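Local coordinates for cryptic loci regulator 2 (Schizosaccharomyces pombe 972h-, PDB 5IKJ), which acts upstream of histone deacetylases in the SHREC repressor complex to promote transcriptional silencing and nucleosome positioning at heterochromatic loci of fission yeast, at residues I382-E387 with A489-R494; S241-E246 with K388-D393; Q332-F337 with S509-R514. All coordinates share one frame; numbering follows the deposited sequence.

Interaction 1: residues I382-E387 with A489-R494; sequences IFRGAE and ADVLGR
E387 and R494 make the tightly packed part of this contact, where the end of a beta hairpin turn meets strand 491-494. The backbone N of R494 donates to E387 OE1 at 3.0 Å, with an angle of 161° at the hydrogen, and approaches from above the carboxylate plane. The aliphatic parts of the two side chains cross obliquely, E387 CB lying 3.8 Å from R494 CD. The charged ends do not pair with each other: E387 OE2 is bonded to the hydroxyl of Y496, and the R494 guanidinium forms a salt bridge with E246. G493 leaves room for the carboxylate, since a CB there would collide with E387 OE1, and the backbone angles of G493 by themselves call for glycine.

The other half, around R384, is looser and wetter. With CG anti to the backbone N (chi1 -177°) and the chain extended as far as NE, this arginine runs out over the backbone of V491 and L492. NE gives a weak, bent bond to V491 O at 2.8 Å, while L492 O sits over the centre of one guanidinium face, 2.9 Å above its plane. A water accepts from R384 NH2 at 3.0 Å and donates to A489 O, with a further weak link to V491 O.

The hairpin is a type II' turn from R384 to E387, with G385 at positive phi, and it joins strands 377-384 and 387-390 in the Clr2 region that belongs to the SH3 clan. Both arms of the contact thus use side chains to address backbone: the carboxylate takes one amide in a fairly straight bond, whereas the guanidinium meets carbonyl oxygens at poor angles, an attraction likely to be mainly electrostatic and to depend partly on water.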
loop_
_atom_site.group_PDB
_atom_site.type_symbol
_atom_site.label_atom_id
_atom_site.label_comp_id
_atom_site.label_asym_id
_atom_site.label_seq_id
_atom_site.Cartn_x
_atom_site.Cartn_y
_atom_site.Cartn_z
ATOM N N ILE A 382 -1.189 -6.169 -10.097
ATOM C CA ILE A 382 -0.638 -7.055 -11.114
ATOM C C ILE A 382 0.335 -6.263 -11.975
ATOM O O ILE A 382 0.036 -5.139 -12.394
ATOM C CB ILE A 382 -1.762 -7.669 -11.969
ATOM C CG1 ILE A 382 -1.206 -8.736 -12.914
ATOM C CG2 ILE A 382 -2.485 -6.584 -12.762
ATOM C CD1 ILE A 382 -2.281 -9.582 -13.572
ATOM N N PHE A 383 1.509 -6.830 -12.230
ATOM C CA PHE A 383 2.412 -6.279 -13.232
ATOM C C PHE A 383 1.937 -6.723 -14.608
ATOM O O PHE A 383 1.809 -7.924 -14.865
ATOM C CB PHE A 383 3.846 -6.749 -12.998
ATOM C CG PHE A 383 4.597 -5.945 -11.979
ATOM C CD1 PHE A 383 5.197 -4.747 -12.330
ATOM C CD2 PHE A 383 4.724 -6.397 -10.678
ATOM C CE1 PHE A 383 5.897 -4.005 -11.395
ATOM C CE2 PHE A 383 5.425 -5.660 -9.738
ATOM C CZ PHE A 383 6.012 -4.463 -10.098
ATOM N N ARG A 384 1.669 -5.765 -15.488
ATOM C CA ARG A 384 1.352 -6.055 -16.882
ATOM C C ARG A 384 2.535 -5.578 -17.712
ATOM O O ARG A 384 2.639 -4.392 -18.036
ATOM C CB ARG A 384 0.056 -5.383 -17.326
ATOM C CG ARG A 384 -0.325 -5.746 -18.753
ATOM C CD ARG A 384 -1.442 -4.893 -19.311
ATOM N NE ARG A 384 -1.782 -5.320 -20.664
ATOM C CZ ARG A 384 -1.065 -5.028 -21.746
ATOM N NH1 ARG A 384 0.041 -4.302 -21.645
ATOM N NH2 ARG A 384 -1.453 -5.469 -22.935
ATOM N N GLY A 385 3.422 -6.507 -18.059
ATOM C CA GLY A 385 4.609 -6.161 -18.811
ATOM C C GLY A 385 5.430 -5.086 -18.130
ATOM O O GLY A 385 6.011 -5.318 -17.065
ATOM N N ALA A 386 5.469 -3.896 -18.729
ATOM C CA ALA A 386 6.287 -2.806 -18.211
ATOM C C ALA A 386 5.632 -2.059 -17.059
ATOM O O ALA A 386 6.337 -1.387 -16.297
ATOM C CB ALA A 386 6.600 -1.810 -19.330
ATOM N N GLU A 387 4.314 -2.160 -16.907
ATOM C CA GLU A 387 3.563 -1.294 -16.012
ATOM C C GLU A 387 3.022 -2.064 -14.813
ATOM O O GLU A 387 2.805 -3.278 -14.872
ATOM C CB GLU A 387 2.409 -0.625 -16.762
ATOM C CG GLU A 387 2.872 0.317 -17.860
ATOM C CD GLU A 387 1.756 0.727 -18.799
ATOM O OE1 GLU A 387 0.826 -0.080 -19.009
ATOM O OE2 GLU A 387 1.809 1.858 -19.329
ATOM N N ALA A 489 -7.019 -10.160 -20.334
ATOM C CA ALA A 489 -6.704 -10.129 -21.760
ATOM C C ALA A 489 -7.141 -8.827 -22.420
ATOM O O ALA A 489 -6.557 -8.423 -23.431
ATOM C CB ALA A 489 -7.366 -11.314 -22.463
ATOM N N ASP A 490 -8.161 -8.161 -21.880
ATOM C CA ASP A 490 -8.694 -6.943 -22.476
ATOM C C ASP A 490 -8.183 -5.677 -21.802
ATOM O O ASP A 490 -8.618 -4.580 -22.166
ATOM C CB ASP A 490 -10.228 -6.966 -22.443
ATOM C CG ASP A 490 -10.817 -7.947 -23.440
ATOM O OD1 ASP A 490 -10.211 -8.140 -24.515
ATOM O OD2 ASP A 490 -11.885 -8.525 -23.153
ATOM N N VAL A 491 -7.284 -5.799 -20.832
ATOM C CA VAL A 491 -6.606 -4.647 -20.251
ATOM C C VAL A 491 -5.381 -4.340 -21.101
ATOM O O VAL A 491 -4.541 -5.218 -21.335
ATOM C CB VAL A 491 -6.212 -4.914 -18.789
ATOM C CG1 VAL A 491 -5.497 -3.705 -18.199
ATOM C CG2 VAL A 491 -7.441 -5.259 -17.963
ATOM N N LEU A 492 -5.279 -3.097 -21.564
ATOM C CA LEU A 492 -4.214 -2.698 -22.475
ATOM C C LEU A 492 -3.044 -2.029 -21.773
ATOM O O LEU A 492 -1.912 -2.118 -22.261
ATOM C CB LEU A 492 -4.768 -1.751 -23.545
ATOM C CG LEU A 492 -5.960 -2.293 -24.340
ATOM C CD1 LEU A 492 -6.486 -1.248 -25.314
ATOM C CD2 LEU A 492 -5.590 -3.571 -25.082
ATOM N N GLY A 493 -3.283 -1.369 -20.650
ATOM C CA GLY A 493 -2.209 -0.734 -19.915
ATOM C C GLY A 493 -2.761 0.308 -18.963
ATOM O O GLY A 493 -3.969 0.420 -18.761
ATOM N N ARG A 494 -1.838 1.062 -18.378
ATOM C CA ARG A 494 -2.215 2.137 -17.475
ATOM C C ARG A 494 -2.837 3.300 -18.236
ATOM O O ARG A 494 -2.505 3.567 -19.393
ATOM C CB ARG A 494 -1.002 2.650 -16.705
ATOM C CG ARG A 494 -0.437 1.697 -15.666
ATOM C CD ARG A 494 0.760 2.327 -14.963
ATOM N NE ARG A 494 0.445 3.660 -14.454
ATOM C CZ ARG A 494 1.312 4.456 -13.838
ATOM N NH1 ARG A 494 2.562 4.064 -13.642
ATOM N NH2 ARG A 494 0.922 5.650 -13.418
HETATM O O HOH W 1 -3.365 -7.694 -23.291
#

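Interaction 2: residues S241-E246 with K388-D393; sequences SYRLGE and KLWIND
R243 and K388 bury the most surface here, their side chains crossing with R243 CB 4.0 Å from K388 CB. R243 is extended from CG to NE and meets D393 tip to tip, NH1 bonding OD2 at 2.7 Å and NH2 bonding OD1 at 3.0 Å, in an end-on salt bridge with the two planes 64° apart. NH1 also donates to K388 O at 2.8 Å, close to the guanidinium plane, while W390 CD1 lies over one face; NH2 has a further acceptor in D234 O. An alanine in place of R243 would probably leave D393 with R462 but without this second cationic partner, and K388 O without its side-chain donor. K388 is extended beyond CG, and its NZ donates to L244 O at 3.1 Å and forms a salt bridge with E230. Its backbone N gives a nearly straight bond, 2.8 Å long, to the anti lone pair of E246 OE1, and E246 OE2 accepts from R243 N. Type II turns, R243 to E246 and W390 to D393, present these groups from the two segments. A buried bidentate Arg-Asp salt bridge thus ties the loop between helix 214-237 and strand 247-252 to the beta hairpin of the large mixed sheet.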
loop_
_atom_site.group_PDB
_atom_site.type_symbol
_atom_site.label_atom_id
_atom_site.label_comp_id
_atom_site.label_asym_id
_atom_site.label_seq_id
_atom_site.Cartn_x
_atom_site.Cartn_y
_atom_site.Cartn_z
ATOM N N SER A 241 2.705 9.437 -11.317
ATOM C CA SER A 241 4.074 9.063 -10.985
ATOM C C SER A 241 4.388 7.719 -11.626
ATOM O O SER A 241 3.501 7.018 -12.120
ATOM C CB SER A 241 4.265 8.992 -9.468
ATOM O OG SER A 241 3.358 8.066 -8.892
ATOM N N TYR A 242 5.671 7.373 -11.613
ATOM C CA TYR A 242 6.123 6.049 -12.005
ATOM C C TYR A 242 6.207 5.151 -10.776
ATOM O O TYR A 242 6.364 5.617 -9.645
ATOM C CB TYR A 242 7.474 6.131 -12.715
ATOM C CG TYR A 242 7.381 6.818 -14.055
ATOM C CD1 TYR A 242 7.093 6.098 -15.206
ATOM C CD2 TYR A 242 7.560 8.191 -14.171
ATOM C CE1 TYR A 242 6.996 6.722 -16.434
ATOM C CE2 TYR A 242 7.466 8.824 -15.397
ATOM C CZ TYR A 242 7.184 8.085 -16.523
ATOM O OH TYR A 242 7.087 8.713 -17.743
ATOM N N ARG A 243 6.091 3.847 -11.011
ATOM C CA ARG A 243 5.821 2.897 -9.943
ATOM C C ARG A 243 6.972 1.913 -9.780
ATOM O O ARG A 243 7.668 1.570 -10.741
ATOM C CB ARG A 243 4.505 2.156 -10.206
ATOM C CG ARG A 243 3.310 3.097 -10.185
ATOM C CD ARG A 243 2.023 2.451 -10.655
ATOM N NE ARG A 243 0.883 3.332 -10.412
ATOM C CZ ARG A 243 -0.333 3.157 -10.922
ATOM N NH1 ARG A 243 -0.587 2.129 -11.721
ATOM N NH2 ARG A 243 -1.298 4.021 -10.635
ATOM N N LEU A 244 7.158 1.472 -8.540
ATOM C CA LEU A 244 8.269 0.596 -8.192
ATOM C C LEU A 244 8.197 -0.701 -8.985
ATOM O O LEU A 244 7.182 -1.405 -8.954
ATOM C CB LEU A 244 8.240 0.313 -6.691
ATOM C CG LEU A 244 8.427 1.542 -5.798
ATOM C CD1 LEU A 244 8.143 1.209 -4.341
ATOM C CD2 LEU A 244 9.832 2.103 -5.951
ATOM N N GLY A 245 9.277 -1.012 -9.695
ATOM C CA GLY A 245 9.353 -2.214 -10.494
ATOM C C GLY A 245 8.986 -2.045 -11.950
ATOM O O GLY A 245 9.100 -3.010 -12.716
ATOM N N GLU A 246 8.553 -0.857 -12.365
ATOM C CA GLU A 246 8.168 -0.642 -13.751
ATOM C C GLU A 246 9.395 -0.480 -14.638
ATOM O O GLU A 246 10.440 0.018 -14.210
ATOM C CB GLU A 246 7.281 0.595 -13.886
ATOM C CG GLU A 246 5.933 0.482 -13.203
ATOM C CD GLU A 246 4.965 1.558 -13.656
ATOM O OE1 GLU A 246 3.825 1.214 -14.031
ATOM O OE2 GLU A 246 5.347 2.748 -13.644
ATOM N N LYS A 388 2.809 -1.333 -13.723
ATOM C CA LYS A 388 2.205 -1.859 -12.509
ATOM C C LYS A 388 0.758 -1.392 -12.429
ATOM O O LYS A 388 0.458 -0.227 -12.709
ATOM C CB LYS A 388 2.976 -1.380 -11.278
ATOM C CG LYS A 388 2.946 -2.319 -10.083
ATOM C CD LYS A 388 3.840 -1.790 -8.969
ATOM C CE LYS A 388 3.981 -2.784 -7.827
ATOM N NZ LYS A 388 5.111 -2.423 -6.928
ATOM N N LEU A 389 -0.138 -2.300 -12.047
ATOM C CA LEU A 389 -1.558 -1.991 -11.953
ATOM C C LEU A 389 -2.088 -2.390 -10.587
ATOM O O LEU A 389 -1.634 -3.366 -9.984
ATOM C CB LEU A 389 -2.364 -2.693 -13.051
ATOM C CG LEU A 389 -2.271 -2.053 -14.437
ATOM C CD1 LEU A 389 -2.868 -2.974 -15.487
ATOM C CD2 LEU A 389 -2.972 -0.699 -14.457
ATOM N N TRP A 390 -3.061 -1.620 -10.108
ATOM C CA TRP A 390 -3.596 -1.780 -8.767
ATOM C C TRP A 390 -5.118 -1.784 -8.787
ATOM O O TRP A 390 -5.759 -1.389 -9.766
ATOM C CB TRP A 390 -3.151 -0.645 -7.836
ATOM C CG TRP A 390 -1.675 -0.535 -7.556
ATOM C CD1 TRP A 390 -0.762 0.226 -8.238
ATOM C CD2 TRP A 390 -0.948 -1.170 -6.494
ATOM N NE1 TRP A 390 0.482 0.093 -7.672
ATOM C CE2 TRP A 390 0.397 -0.759 -6.602
ATOM C CE3 TRP A 390 -1.303 -2.049 -5.466
ATOM C CZ2 TRP A 390 1.386 -1.201 -5.723
ATOM C CZ3 TRP A 390 -0.317 -2.487 -4.596
ATOM C CH2 TRP A 390 1.010 -2.062 -4.730
ATOM N N ILE A 391 -5.691 -2.230 -7.670
ATOM C CA ILE A 391 -7.066 -1.883 -7.348
ATOM C C ILE A 391 -7.123 -0.395 -7.018
ATOM O O ILE A 391 -6.174 0.178 -6.465
ATOM C CB ILE A 391 -7.596 -2.735 -6.180
ATOM C CG1 ILE A 391 -6.743 -2.524 -4.923
ATOM C CG2 ILE A 391 -7.625 -4.210 -6.574
ATOM C CD1 ILE A 391 -7.276 -3.214 -3.679
ATOM N N ASN A 392 -8.238 0.244 -7.369
ATOM C CA ASN A 392 -8.446 1.684 -7.207
ATOM C C ASN A 392 -7.686 2.464 -8.271
ATOM O O ASN A 392 -7.628 3.703 -8.204
ATOM C CB ASN A 392 -8.023 2.174 -5.818
ATOM C CG ASN A 392 -8.683 3.482 -5.430
ATOM O OD1 ASN A 392 -9.881 3.673 -5.641
ATOM N ND2 ASN A 392 -7.901 4.394 -4.861
ATOM N N ASP A 393 -7.105 1.782 -9.252
ATOM C CA ASP A 393 -6.293 2.396 -10.291
ATOM C C ASP A 393 -7.144 2.666 -11.531
ATOM O O ASP A 393 -8.311 2.277 -11.614
ATOM C CB ASP A 393 -5.109 1.482 -10.624
ATOM C CG ASP A 393 -4.057 2.160 -11.476
ATOM O OD1 ASP A 393 -4.064 3.407 -11.570
ATOM O OD2 ASP A 393 -3.217 1.439 -12.051
#

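Interaction 3: residues Q332-F337 with S509-R514; sequences QTWNLF and SEVKER
Q332 O is gripped by two successive backbone amides of the other segment: K512 N donates at 3.0 Å and E513 N at 3.2 Å, each with an angle of 151° at the hydrogen. V511 CA adds a CA-H...O contact to the same oxygen. The next link runs the other way, from W334 N to E513 O at 2.9 Å, and T333 CA also comes close to that acceptor. The two strands therefore take turns as donor, as parallel beta neighbours do. T333 bridges to E513 and W334 to R514, which adds the short strand 513-514 to strand 333-340 of the large mixed sheet; on the other flank of 333-340 runs the antiparallel strand 377-384.

The side chains of T333 and E513 lie side by side on one face of this sheet, with T333 OG1 bonded back to I330 O. On the face of W334 and R514 the packing is closer. W334 CG stands between its own backbone N and carbonyl carbon (chi1 61°), which sets the indole off to the side where R514 and V511 pack. R514 CG rests over the six-membered ring, 3.5 Å from its centroid, in a CH-pi contact. The guanidinium beyond is turned almost perpendicular to the indole, at 89°, and R514 NH1 bonds a backbone of the chain of another protein. V511 CG1 lies 3.5 Å from W334 CD1, an atom of the five-membered ring. Before the strand begins, the aliphatic part of Q332 lies against the backbone of E510, Q332 CG being 3.4 Å from E510 O.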
loop_
_atom_site.group_PDB
_atom_site.type_symbol
_atom_site.label_atom_id
_atom_site.label_comp_id
_atom_site.label_asym_id
_atom_site.label_seq_id
_atom_site.Cartn_x
_atom_site.Cartn_y
_atom_site.Cartn_z
ATOM N N GLN A 332 7.415 -8.771 -21.397
ATOM C CA GLN A 332 6.515 -9.807 -21.876
ATOM C C GLN A 332 5.900 -10.606 -20.739
ATOM O O GLN A 332 5.080 -11.494 -20.996
ATOM C CB GLN A 332 7.250 -10.758 -22.828
ATOM C CG GLN A 332 7.622 -10.137 -24.160
ATOM C CD GLN A 332 7.859 -11.178 -25.236
ATOM O OE1 GLN A 332 8.347 -12.273 -24.959
ATOM N NE2 GLN A 332 7.499 -10.845 -26.469
ATOM N N THR A 333 6.268 -10.318 -19.496
ATOM C CA THR A 333 5.811 -11.091 -18.354
ATOM C C THR A 333 4.651 -10.392 -17.652
ATOM O O THR A 333 4.290 -9.253 -17.959
ATOM C CB THR A 333 6.950 -11.322 -17.356
ATOM O OG1 THR A 333 7.364 -10.067 -16.801
ATOM C CG2 THR A 333 8.133 -11.997 -18.029
ATOM N N TRP A 334 4.061 -11.107 -16.695
ATOM C CA TRP A 334 3.074 -10.537 -15.788
ATOM C C TRP A 334 3.015 -11.413 -14.548
ATOM O O TRP A 334 3.265 -12.619 -14.614
ATOM C CB TRP A 334 1.689 -10.427 -16.438
ATOM C CG TRP A 334 1.096 -11.742 -16.861
ATOM C CD1 TRP A 334 1.269 -12.372 -18.059
ATOM C CD2 TRP A 334 0.224 -12.579 -16.090
ATOM N NE1 TRP A 334 0.562 -13.551 -18.080
ATOM C CE2 TRP A 334 -0.088 -13.701 -16.884
ATOM C CE3 TRP A 334 -0.322 -12.489 -14.806
ATOM C CZ2 TRP A 334 -0.921 -14.725 -16.436
ATOM C CZ3 TRP A 334 -1.148 -13.508 -14.362
ATOM C CH2 TRP A 334 -1.438 -14.611 -15.176
ATOM N N ASN A 335 2.691 -10.795 -13.412
ATOM C CA ASN A 335 2.598 -11.537 -12.161
ATOM C C ASN A 335 1.632 -10.844 -11.213
ATOM O O ASN A 335 1.724 -9.631 -11.004
ATOM C CB ASN A 335 3.978 -11.683 -11.504
ATOM C CG ASN A 335 4.647 -10.349 -11.235
ATOM O OD1 ASN A 335 5.036 -9.640 -12.163
ATOM N ND2 ASN A 335 4.808 -10.012 -9.960
ATOM N N LEU A 336 0.708 -11.622 -10.650
ATOM C CA LEU A 336 -0.158 -11.128 -9.592
ATOM C C LEU A 336 0.628 -11.000 -8.292
ATOM O O LEU A 336 1.625 -11.693 -8.073
ATOM C CB LEU A 336 -1.343 -12.074 -9.385
ATOM C CG LEU A 336 -2.447 -12.115 -10.442
ATOM C CD1 LEU A 336 -3.157 -13.458 -10.389
ATOM C CD2 LEU A 336 -3.440 -10.984 -10.228
ATOM N N PHE A 337 0.167 -10.105 -7.421
ATOM C CA PHE A 337 0.774 -9.947 -6.109
ATOM C C PHE A 337 -0.247 -9.357 -5.147
ATOM O O PHE A 337 -1.221 -8.721 -5.556
ATOM C CB PHE A 337 2.024 -9.056 -6.164
ATOM C CG PHE A 337 1.776 -7.695 -6.750
ATOM C CD1 PHE A 337 1.295 -6.663 -5.962
ATOM C CD2 PHE A 337 2.035 -7.447 -8.086
ATOM C CE1 PHE A 337 1.069 -5.411 -6.500
ATOM C CE2 PHE A 337 1.814 -6.196 -8.629
ATOM C CZ PHE A 337 1.329 -5.176 -7.835
ATOM N N SER A 509 3.048 -4.326 -26.282
ATOM C CA SER A 509 3.909 -5.496 -26.216
ATOM C C SER A 509 3.064 -6.745 -25.999
ATOM O O SER A 509 1.929 -6.680 -25.515
ATOM C CB SER A 509 4.953 -5.363 -25.098
ATOM O OG SER A 509 4.349 -4.998 -23.871
ATOM N N GLU A 510 3.634 -7.888 -26.370
ATOM C CA GLU A 510 2.949 -9.174 -26.263
ATOM C C GLU A 510 3.194 -9.732 -24.867
ATOM O O GLU A 510 4.223 -10.364 -24.609
ATOM C CB GLU A 510 3.433 -10.131 -27.347
ATOM C CG GLU A 510 2.991 -9.743 -28.752
ATOM C CD GLU A 510 1.857 -10.608 -29.269
ATOM O OE1 GLU A 510 1.938 -11.847 -29.129
ATOM O OE2 GLU A 510 0.880 -10.049 -29.814
ATOM N N VAL A 511 2.247 -9.498 -23.964
ATOM C CA VAL A 511 2.326 -9.997 -22.596
ATOM C C VAL A 511 1.734 -11.402 -22.595
ATOM O O VAL A 511 0.515 -11.570 -22.693
ATOM C CB VAL A 511 1.592 -9.071 -21.619
ATOM C CG1 VAL A 511 1.675 -9.607 -20.196
ATOM C CG2 VAL A 511 2.171 -7.660 -21.691
ATOM N N LYS A 512 2.596 -12.415 -22.486
ATOM C CA LYS A 512 2.162 -13.794 -22.656
ATOM C C LYS A 512 2.824 -14.786 -21.709
ATOM O O LYS A 512 2.553 -15.985 -21.825
ATOM C CB LYS A 512 2.415 -14.243 -24.106
ATOM C CG LYS A 512 3.884 -14.266 -24.508
ATOM C CD LYS A 512 4.044 -14.071 -26.011
ATOM C CE LYS A 512 5.357 -14.639 -26.525
ATOM N NZ LYS A 512 5.413 -14.623 -28.013
ATOM N N GLU A 513 3.666 -14.340 -20.780
ATOM C CA GLU A 513 4.390 -15.232 -19.882
ATOM C C GLU A 513 4.091 -14.830 -18.445
ATOM O O GLU A 513 4.322 -13.681 -18.060
ATOM C CB GLU A 513 5.896 -15.175 -20.155
ATOM C CG GLU A 513 6.718 -16.141 -19.317
ATOM C CD GLU A 513 8.210 -15.982 -19.537
ATOM O OE1 GLU A 513 8.601 -15.272 -20.489
ATOM O OE2 GLU A 513 8.993 -16.564 -18.757
ATOM N N ARG A 514 3.578 -15.768 -17.655
ATOM C CA ARG A 514 3.359 -15.517 -16.238
ATOM C C ARG A 514 4.616 -15.859 -15.453
ATOM O O ARG A 514 5.301 -16.842 -15.750
ATOM C CB ARG A 514 2.181 -16.326 -15.695
ATOM C CG ARG A 514 1.757 -15.879 -14.298
ATOM C CD ARG A 514 0.844 -16.873 -13.603
ATOM N NE ARG A 514 1.479 -18.178 -13.421
ATOM C CZ ARG A 514 1.009 -19.335 -13.882
ATOM N NH1 ARG A 514 -0.126 -19.394 -14.563
ATOM N NH2 ARG A 514 1.682 -20.453 -13.649
#

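How the interactions relate
Along the chain, 241-246 comes first and pairs with 388-393, so interaction 2 closes a loop of 141 residues. Within that loop lie 332-337, which opens interaction 3, and 382-387, which opens interaction 1; both therefore cross interaction 2. Segment 489-494 then completes interaction 1, and 509-514 closes interaction 3 around it, leaving the first nested in the third. All three reach the same mixed sheet: strand 377-384 lies between 333-340 and 387-390, with backbone bonds from G385 to T333 and from I382 to L389. Contacts of F337 with K388 and W390 join interactions 2 and 3.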